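Local structure of putative tetR family transcriptional regulator (Streptomyces coelicolor A3, 2Q24) at residues B[26-31]-B[59-64]; B[35-40]-B[50-55]; B[72-77]-B[130-135]. The protein probably binds cis-regulatory DNA as a dimeric transcription factor of the TetR family. All coordinates share one frame; numbering follows the deposited sequence. Where two conformers were deposited one is given.

Interaction 1: B[26-31]-B[59-64]; sequences RVFSEE and EALIEA
In the core of the TetR-type DNA-binding domain, F28, near the end of helix 17-31, packs on I62 and L61 in the early turns of helix 58-75. CG1 of I62 lies over one face of the F28 ring as a CH-pi contact, 3.7 Å from the ring centroid and 18° off its normal. It is displaced toward the rim, 3.6 Å from CZ of F28, and CD1 of I62 follows at 4.1 Å from the same CZ. With CG1 anti to its own carbonyl carbon (chi1 -68°), the longer branch of I62 is the one brought to the ring. L61 comes instead at the ring edge, near its plane, with CD2 4.1 Å from CE2 of F28. In the three-helix bundle of this family the first helix packs on the helix-turn-helix, and F28 accordingly also touches I40 of helix 37-43 and A35 in the loop before it. Replacing F28 by alanine takes away the face under I62 CG1 and is likely to open a gap between the two helices. A110 of helix 108-116, in the C-terminal domain, touches both F28 and I62.

Interaction 2: B[35-40]-B[50-55]; sequences AHLERI and TLYRNF
L37 and Y52 meet obliquely, the leucine's CD1 lying 3.7 Å from CE2 of the tyrosine, neither squarely over the ring nor at its edge. The CB of Y52 does not point at segment 35-40; the length of the ring carries its far end across. There the phenol oxygen OH comes 3.8 Å from L37 CD1 and 4.0 Å from L37 CB, so the leucine is touched along its chain as well as at its tip. Y52 is exposed and covers the outer side of the contact. Deeper in, the buried I40 and L51 cross at about a right angle, CG2 of I40 meeting CD1 of L51 at 3.9 Å. The short branch of I40 makes this touch, its CG2 standing anti to the backbone N. The two helices, 37-43 and 48-54, are those of the predicted helix-turn-helix, the second being the recognition helix in this family. CD1 of L51 also comes 4.1 Å from L37 O, and L37 thus faces both residues of the second helix, its O near L51 and its CD1 near Y52. L51 and Y52 were each deposited in two conformers, and these approaches hold for the conformer given. L61 of helix 58-75 touches both L37 and I40. F55, the first residue past helix 48-54, packs on L61 as well.

Interaction 3: B[72-77]-B[130-135]; sequences RLCDSV and QSALTA
V77 points its CB toward helix 125-142 and divides there into two branches with separate partners. CG2, anti to the valine's own carbonyl carbon, meets CB of A132 at 3.8 Å and passes 3.9 Å from the carbonyl oxygen of A132. CG1, anti to the backbone N (chi1 169°), reaches one turn further along, to CB of A135 at 4.1 Å. The valine therefore straddles two alanines spaced three residues apart on one helix face. The CB of A132 also meets C74, lying 4.1 Å from CA of C74 and 4.3 Å from SG of the same cysteine. With so small a side chain, A132 lets the backbones come close, C74 CA to A132 CA being 5.5 Å. Each segment has its own hydroxyl bond to a backbone oxygen three or four residues earlier. S76 OG donates to L73 O at 2.8 Å, tilted 29° from the carbonyl plane, and T134 OG1 donates to Q130 O from the face opposite to that used by T134 N. W93 of helix 86-106 touches V77 and L133 and gives its NE1 proton to L73 O, while M155 and F156 of helix 152-165 pack on L133. C74 on helix 58-75, V77 opening helix 77-83, and helix 125-142 thus sit between helices 86-106 and 152-165 and the second subunit, where D75 packs on S131 of the other chain and P78 of that chain on T134 and A135.

In the fold
Interactions 1 and 2 are two faces of one hydrophobic core in the DNA-binding domain, their centres 10 Å apart. Along the chain, 35-40 and 50-55 fall between 26-31 and 59-64, and the two contacts touch directly: F28 CE2 packs 3.5 Å from I40 CD1, and A64 CB lies 3.6 Å from F55 CE1. Interaction 3 stands apart, its centre 22 Å from that of interaction 1 and 29 Å from that of interaction 2, on the opposite side of the chain's centre. Helix 58-75 links the two regions: its start serves interaction 1, beside the predicted helix-turn-helix, and its last turn, with V77 just beyond, serves interaction 3 among the C-terminal helices.

Interaction 1: B[26-31]-B[59-64]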
# COMPACT_ATOMS: atom_id res chain seq x y z
N ARG B 26 -8.25 -8.35 -14.75
CA ARG B 26 -8.45 -8.35 -16.20
C ARG B 26 -9.94 -8.58 -16.50
O ARG B 26 -10.58 -7.81 -17.22
CB ARG B 26 -7.56 -9.46 -16.79
CG ARG B 26 -7.40 -9.55 -18.31
CD ARG B 26 -6.53 -10.80 -18.67
NE ARG B 26 -5.55 -11.09 -17.59
CZ ARG B 26 -5.02 -12.29 -17.32
NH1 ARG B 26 -5.33 -13.37 -18.04
NH2 ARG B 26 -4.15 -12.41 -16.32
N VAL B 27 -10.51 -9.62 -15.89
CA VAL B 27 -11.88 -10.02 -16.20
C VAL B 27 -12.92 -9.03 -15.61
O VAL B 27 -13.90 -8.69 -16.26
CB VAL B 27 -12.18 -11.49 -15.75
CG1 VAL B 27 -13.63 -11.88 -16.06
CG2 VAL B 27 -11.24 -12.48 -16.45
N PHE B 28 -12.71 -8.58 -14.37
CA PHE B 28 -13.63 -7.60 -13.80
C PHE B 28 -13.54 -6.26 -14.53
O PHE B 28 -14.56 -5.60 -14.71
CB PHE B 28 -13.41 -7.41 -12.30
CG PHE B 28 -14.00 -8.52 -11.45
CD1 PHE B 28 -15.36 -8.82 -11.51
CD2 PHE B 28 -13.18 -9.26 -10.61
CE1 PHE B 28 -15.89 -9.85 -10.74
CE2 PHE B 28 -13.72 -10.29 -9.83
CZ PHE B 28 -15.06 -10.58 -9.90
N SER B 29 -12.35 -5.86 -14.97
CA SER B 29 -12.27 -4.59 -15.68
C SER B 29 -12.94 -4.64 -17.06
O SER B 29 -13.44 -3.62 -17.52
CB SER B 29 -10.87 -3.99 -15.72
OG SER B 29 -9.99 -4.81 -16.45
N GLU B 30 -12.94 -5.81 -17.68
CA GLU B 30 -13.62 -6.03 -18.98
C GLU B 30 -15.13 -6.23 -18.87
O GLU B 30 -15.89 -5.70 -19.69
CB GLU B 30 -13.06 -7.28 -19.66
CG GLU B 30 -11.69 -7.12 -20.28
CD GLU B 30 -11.34 -8.28 -21.19
OE1 GLU B 30 -12.26 -8.81 -21.86
N GLU B 31 -15.56 -7.02 -17.89
CA GLU B 31 -16.94 -7.52 -17.86
C GLU B 31 -17.76 -7.02 -16.67
O GLU B 31 -18.96 -7.34 -16.57
CB GLU B 31 -16.97 -9.06 -17.92
CG GLU B 31 -16.46 -9.67 -19.21
N GLU B 59 -17.23 -10.46 -3.69
CA GLU B 59 -16.70 -9.17 -3.24
C GLU B 59 -15.32 -9.27 -2.57
O GLU B 59 -14.51 -8.34 -2.65
CB GLU B 59 -17.69 -8.33 -2.42
CG GLU B 59 -18.88 -8.97 -1.79
CD GLU B 59 -19.78 -9.73 -2.75
OE1 GLU B 59 -20.51 -9.12 -3.56
OE2 GLU B 59 -19.76 -10.96 -2.66
N ALA B 60 -15.04 -10.40 -1.92
CA ALA B 60 -13.72 -10.59 -1.34
C ALA B 60 -12.67 -10.71 -2.46
O ALA B 60 -11.55 -10.18 -2.36
CB ALA B 60 -13.71 -11.77 -0.46
N LEU B 61 -13.04 -11.41 -3.53
CA LEU B 61 -12.17 -11.52 -4.74
C LEU B 61 -11.92 -10.17 -5.37
O LEU B 61 -10.78 -9.81 -5.66
CB LEU B 61 -12.75 -12.52 -5.77
CG LEU B 61 -11.86 -12.77 -6.99
CD1 LEU B 61 -10.48 -13.30 -6.54
CD2 LEU B 61 -12.53 -13.72 -8.02
N ILE B 62 -12.98 -9.39 -5.59
CA ILE B 62 -12.84 -8.04 -6.18
C ILE B 62 -11.94 -7.17 -5.31
O ILE B 62 -11.00 -6.56 -5.81
CB ILE B 62 -14.23 -7.37 -6.28
CG1 ILE B 62 -15.07 -8.11 -7.33
CG2 ILE B 62 -14.10 -5.88 -6.66
CD1 ILE B 62 -16.58 -7.89 -7.16
N GLU B 63 -12.22 -7.13 -4.01
CA GLU B 63 -11.37 -6.31 -3.09
C GLU B 63 -9.91 -6.71 -3.12
O GLU B 63 -9.01 -5.85 -3.28
CB GLU B 63 -11.90 -6.35 -1.65
CG GLU B 63 -10.92 -5.65 -0.72
CD GLU B 63 -11.39 -5.49 0.68
OE1 GLU B 63 -12.61 -5.55 0.93
OE2 GLU B 63 -10.50 -5.34 1.54
N ALA B 64 -9.63 -8.00 -2.95
CA ALA B 64 -8.24 -8.52 -3.02
C ALA B 64 -7.53 -8.21 -4.35
O ALA B 64 -6.35 -7.82 -4.38
CB ALA B 64 -8.23 -10.03 -2.77

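Interaction 2: B[35-40]-B[50-55]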
# COMPACT_ATOMS: atom_id res chain seq x y z
N ALA B 35 -19.06 -10.72 -14.97
CA ALA B 35 -17.92 -11.62 -14.88
C ALA B 35 -18.33 -12.96 -14.27
O ALA B 35 -19.02 -13.02 -13.26
CB ALA B 35 -16.82 -10.98 -14.06
N HIS B 36 -17.94 -14.03 -14.94
CA HIS B 36 -18.16 -15.38 -14.43
C HIS B 36 -16.89 -15.77 -13.72
O HIS B 36 -15.79 -15.57 -14.25
CB HIS B 36 -18.45 -16.33 -15.58
CG HIS B 36 -19.87 -16.33 -16.02
ND1 HIS B 36 -20.34 -15.56 -17.06
CD2 HIS B 36 -20.95 -16.99 -15.53
CE1 HIS B 36 -21.63 -15.76 -17.22
NE2 HIS B 36 -22.03 -16.63 -16.30
N LEU B 37 -17.02 -16.32 -12.52
CA LEU B 37 -15.86 -16.71 -11.73
C LEU B 37 -15.04 -17.84 -12.38
O LEU B 37 -13.81 -17.89 -12.22
CB LEU B 37 -16.25 -17.07 -10.29
CG LEU B 37 -16.84 -15.91 -9.47
CD1 LEU B 37 -17.28 -16.39 -8.10
CD2 LEU B 37 -15.83 -14.75 -9.36
N GLU B 38 -15.74 -18.73 -13.11
CA GLU B 38 -15.13 -19.77 -13.96
C GLU B 38 -14.12 -19.20 -14.97
O GLU B 38 -13.06 -19.82 -15.17
CB GLU B 38 -16.19 -20.64 -14.66
N ARG B 39 -14.42 -18.03 -15.57
CA ARG B 39 -13.49 -17.38 -16.51
C ARG B 39 -12.18 -16.91 -15.83
O ARG B 39 -11.10 -17.07 -16.40
CB ARG B 39 -14.15 -16.22 -17.28
CG ARG B 39 -13.18 -15.47 -18.21
CD ARG B 39 -13.85 -14.94 -19.47
NE ARG B 39 -14.09 -13.50 -19.41
CZ ARG B 39 -13.32 -12.58 -19.99
NH1 ARG B 39 -12.24 -12.94 -20.68
NH2 ARG B 39 -13.63 -11.29 -19.87
N ILE B 40 -12.30 -16.34 -14.62
CA ILE B 40 -11.15 -15.93 -13.80
C ILE B 40 -10.30 -17.11 -13.40
O ILE B 40 -9.07 -17.09 -13.57
CB ILE B 40 -11.59 -15.14 -12.51
CG1 ILE B 40 -12.32 -13.86 -12.93
CG2 ILE B 40 -10.34 -14.87 -11.60
CD1 ILE B 40 -12.99 -13.08 -11.80
N THR B 50 -10.41 -24.25 -5.75
CA THR B 50 -9.24 -23.50 -5.30
C THR B 50 -9.53 -22.00 -5.14
O THR B 50 -9.13 -21.36 -4.17
CB THR B 50 -8.07 -23.73 -6.29
OG1 THR B 50 -8.04 -25.11 -6.67
CG2 THR B 50 -6.74 -23.34 -5.69
N LEU B 51 -10.27 -21.45 -6.11
CA LEU B 51 -10.62 -20.03 -6.07
C LEU B 51 -11.59 -19.75 -4.92
O LEU B 51 -11.42 -18.76 -4.20
CB LEU B 51 -11.19 -19.56 -7.41
CG LEU B 51 -11.49 -18.07 -7.56
CD1 LEU B 51 -11.29 -17.61 -9.01
CD2 LEU B 51 -12.89 -17.72 -7.06
N TYR B 52 -12.60 -20.62 -4.76
CA TYR B 52 -13.58 -20.48 -3.68
C TYR B 52 -12.96 -20.65 -2.30
O TYR B 52 -13.27 -19.91 -1.38
CB TYR B 52 -14.76 -21.44 -3.88
CG TYR B 52 -15.61 -21.12 -5.09
CD1 TYR B 52 -15.78 -22.05 -6.11
CD2 TYR B 52 -16.23 -19.88 -5.21
CE1 TYR B 52 -16.56 -21.74 -7.22
CE2 TYR B 52 -17.00 -19.56 -6.31
CZ TYR B 52 -17.16 -20.49 -7.32
OH TYR B 52 -17.94 -20.17 -8.41
N ARG B 53 -12.08 -21.63 -2.17
CA ARG B 53 -11.33 -21.84 -0.93
C ARG B 53 -10.61 -20.55 -0.50
O ARG B 53 -10.68 -20.16 0.67
CB ARG B 53 -10.34 -23.00 -1.08
CG ARG B 53 -10.93 -24.39 -0.78
N ASN B 54 -9.94 -19.89 -1.43
CA ASN B 54 -9.15 -18.69 -1.12
C ASN B 54 -9.98 -17.40 -0.99
O ASN B 54 -9.62 -16.52 -0.23
CB ASN B 54 -8.03 -18.47 -2.16
CG ASN B 54 -7.19 -19.71 -2.41
ND2 ASN B 54 -6.67 -20.30 -1.34
N PHE B 55 -11.07 -17.29 -1.75
CA PHE B 55 -11.92 -16.08 -1.83
C PHE B 55 -13.36 -16.51 -1.89
O PHE B 55 -13.91 -16.67 -2.99
CB PHE B 55 -11.61 -15.27 -3.09
CG PHE B 55 -10.17 -14.97 -3.26
CD1 PHE B 55 -9.60 -13.88 -2.64
CD2 PHE B 55 -9.36 -15.81 -4.02
CE1 PHE B 55 -8.24 -13.61 -2.77
CE2 PHE B 55 -7.98 -15.54 -4.17
CZ PHE B 55 -7.44 -14.44 -3.54

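Interaction 3: B[72-77]-B[130-135]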
# COMPACT_ATOMS: atom_id res chain seq x y z
N ARG B 72 1.05 -3.88 -6.44
CA ARG B 72 2.03 -4.11 -7.53
C ARG B 72 2.53 -2.78 -8.15
O ARG B 72 3.72 -2.65 -8.42
CB ARG B 72 1.49 -5.05 -8.59
CG ARG B 72 1.49 -6.49 -8.03
CD ARG B 72 1.08 -7.51 -9.11
NE ARG B 72 -0.37 -7.53 -9.26
N LEU B 73 1.62 -1.83 -8.33
CA LEU B 73 1.95 -0.52 -8.86
C LEU B 73 2.95 0.20 -7.93
O LEU B 73 3.97 0.71 -8.39
CB LEU B 73 0.67 0.30 -9.04
CG LEU B 73 0.92 1.75 -9.47
CD1 LEU B 73 1.56 1.78 -10.86
CD2 LEU B 73 -0.41 2.52 -9.45
N CYS B 74 2.65 0.23 -6.63
CA CYS B 74 3.51 0.90 -5.68
C CYS B 74 4.88 0.25 -5.52
O CYS B 74 5.91 0.92 -5.44
CB CYS B 74 2.80 1.02 -4.31
SG CYS B 74 1.34 2.08 -4.38
N ASP B 75 4.89 -1.07 -5.58
CA ASP B 75 6.06 -1.83 -5.21
C ASP B 75 7.02 -1.94 -6.41
O ASP B 75 8.08 -2.50 -6.27
CB ASP B 75 5.59 -3.22 -4.77
CG ASP B 75 4.90 -3.21 -3.37
OD1 ASP B 75 4.95 -2.21 -2.67
OD2 ASP B 75 4.28 -4.23 -3.02
N SER B 76 6.60 -1.47 -7.58
CA SER B 76 7.47 -1.44 -8.74
C SER B 76 8.52 -0.31 -8.61
O SER B 76 9.52 -0.34 -9.34
CB SER B 76 6.65 -1.22 -10.06
OG SER B 76 6.04 0.06 -10.08
N VAL B 77 8.32 0.64 -7.68
CA VAL B 77 9.18 1.85 -7.67
C VAL B 77 10.67 1.58 -7.39
O VAL B 77 11.52 2.06 -8.15
CB VAL B 77 8.64 2.95 -6.75
CG1 VAL B 77 9.70 4.06 -6.56
CG2 VAL B 77 7.29 3.51 -7.35
N GLN B 130 0.18 7.91 -4.04
CA GLN B 130 0.83 9.26 -3.95
C GLN B 130 2.27 9.20 -3.40
O GLN B 130 3.18 9.94 -3.86
CB GLN B 130 -0.03 10.24 -3.19
CG GLN B 130 -1.14 10.76 -4.13
CD GLN B 130 -2.14 11.73 -3.49
OE1 GLN B 130 -3.17 12.12 -4.09
NE2 GLN B 130 -1.85 12.13 -2.28
N SER B 131 2.51 8.30 -2.45
CA SER B 131 3.85 8.18 -1.89
C SER B 131 4.82 7.58 -2.87
O SER B 131 5.97 7.97 -2.91
CB SER B 131 3.81 7.38 -0.59
OG SER B 131 5.06 7.43 0.09
N ALA B 132 4.33 6.65 -3.71
CA ALA B 132 5.18 6.03 -4.76
C ALA B 132 5.59 7.12 -5.74
O ALA B 132 6.73 7.21 -6.19
CB ALA B 132 4.36 4.94 -5.48
N LEU B 133 4.62 7.95 -6.10
CA LEU B 133 4.88 9.10 -6.93
C LEU B 133 5.90 10.05 -6.29
O LEU B 133 6.82 10.51 -6.94
CB LEU B 133 3.58 9.81 -7.17
CG LEU B 133 3.41 10.76 -8.33
CD1 LEU B 133 4.09 10.29 -9.65
CD2 LEU B 133 1.86 11.00 -8.52
N THR B 134 5.71 10.36 -5.02
CA THR B 134 6.69 11.19 -4.29
C THR B 134 8.12 10.60 -4.34
O THR B 134 9.10 11.35 -4.55
CB THR B 134 6.22 11.37 -2.81
OG1 THR B 134 4.97 12.08 -2.83
CG2 THR B 134 7.24 12.17 -1.99
N ALA B 135 8.25 9.29 -4.14
CA ALA B 135 9.55 8.64 -4.21
C ALA B 135 10.25 8.85 -5.58
O ALA B 135 11.43 9.27 -5.65
CB ALA B 135 9.47 7.14 -3.82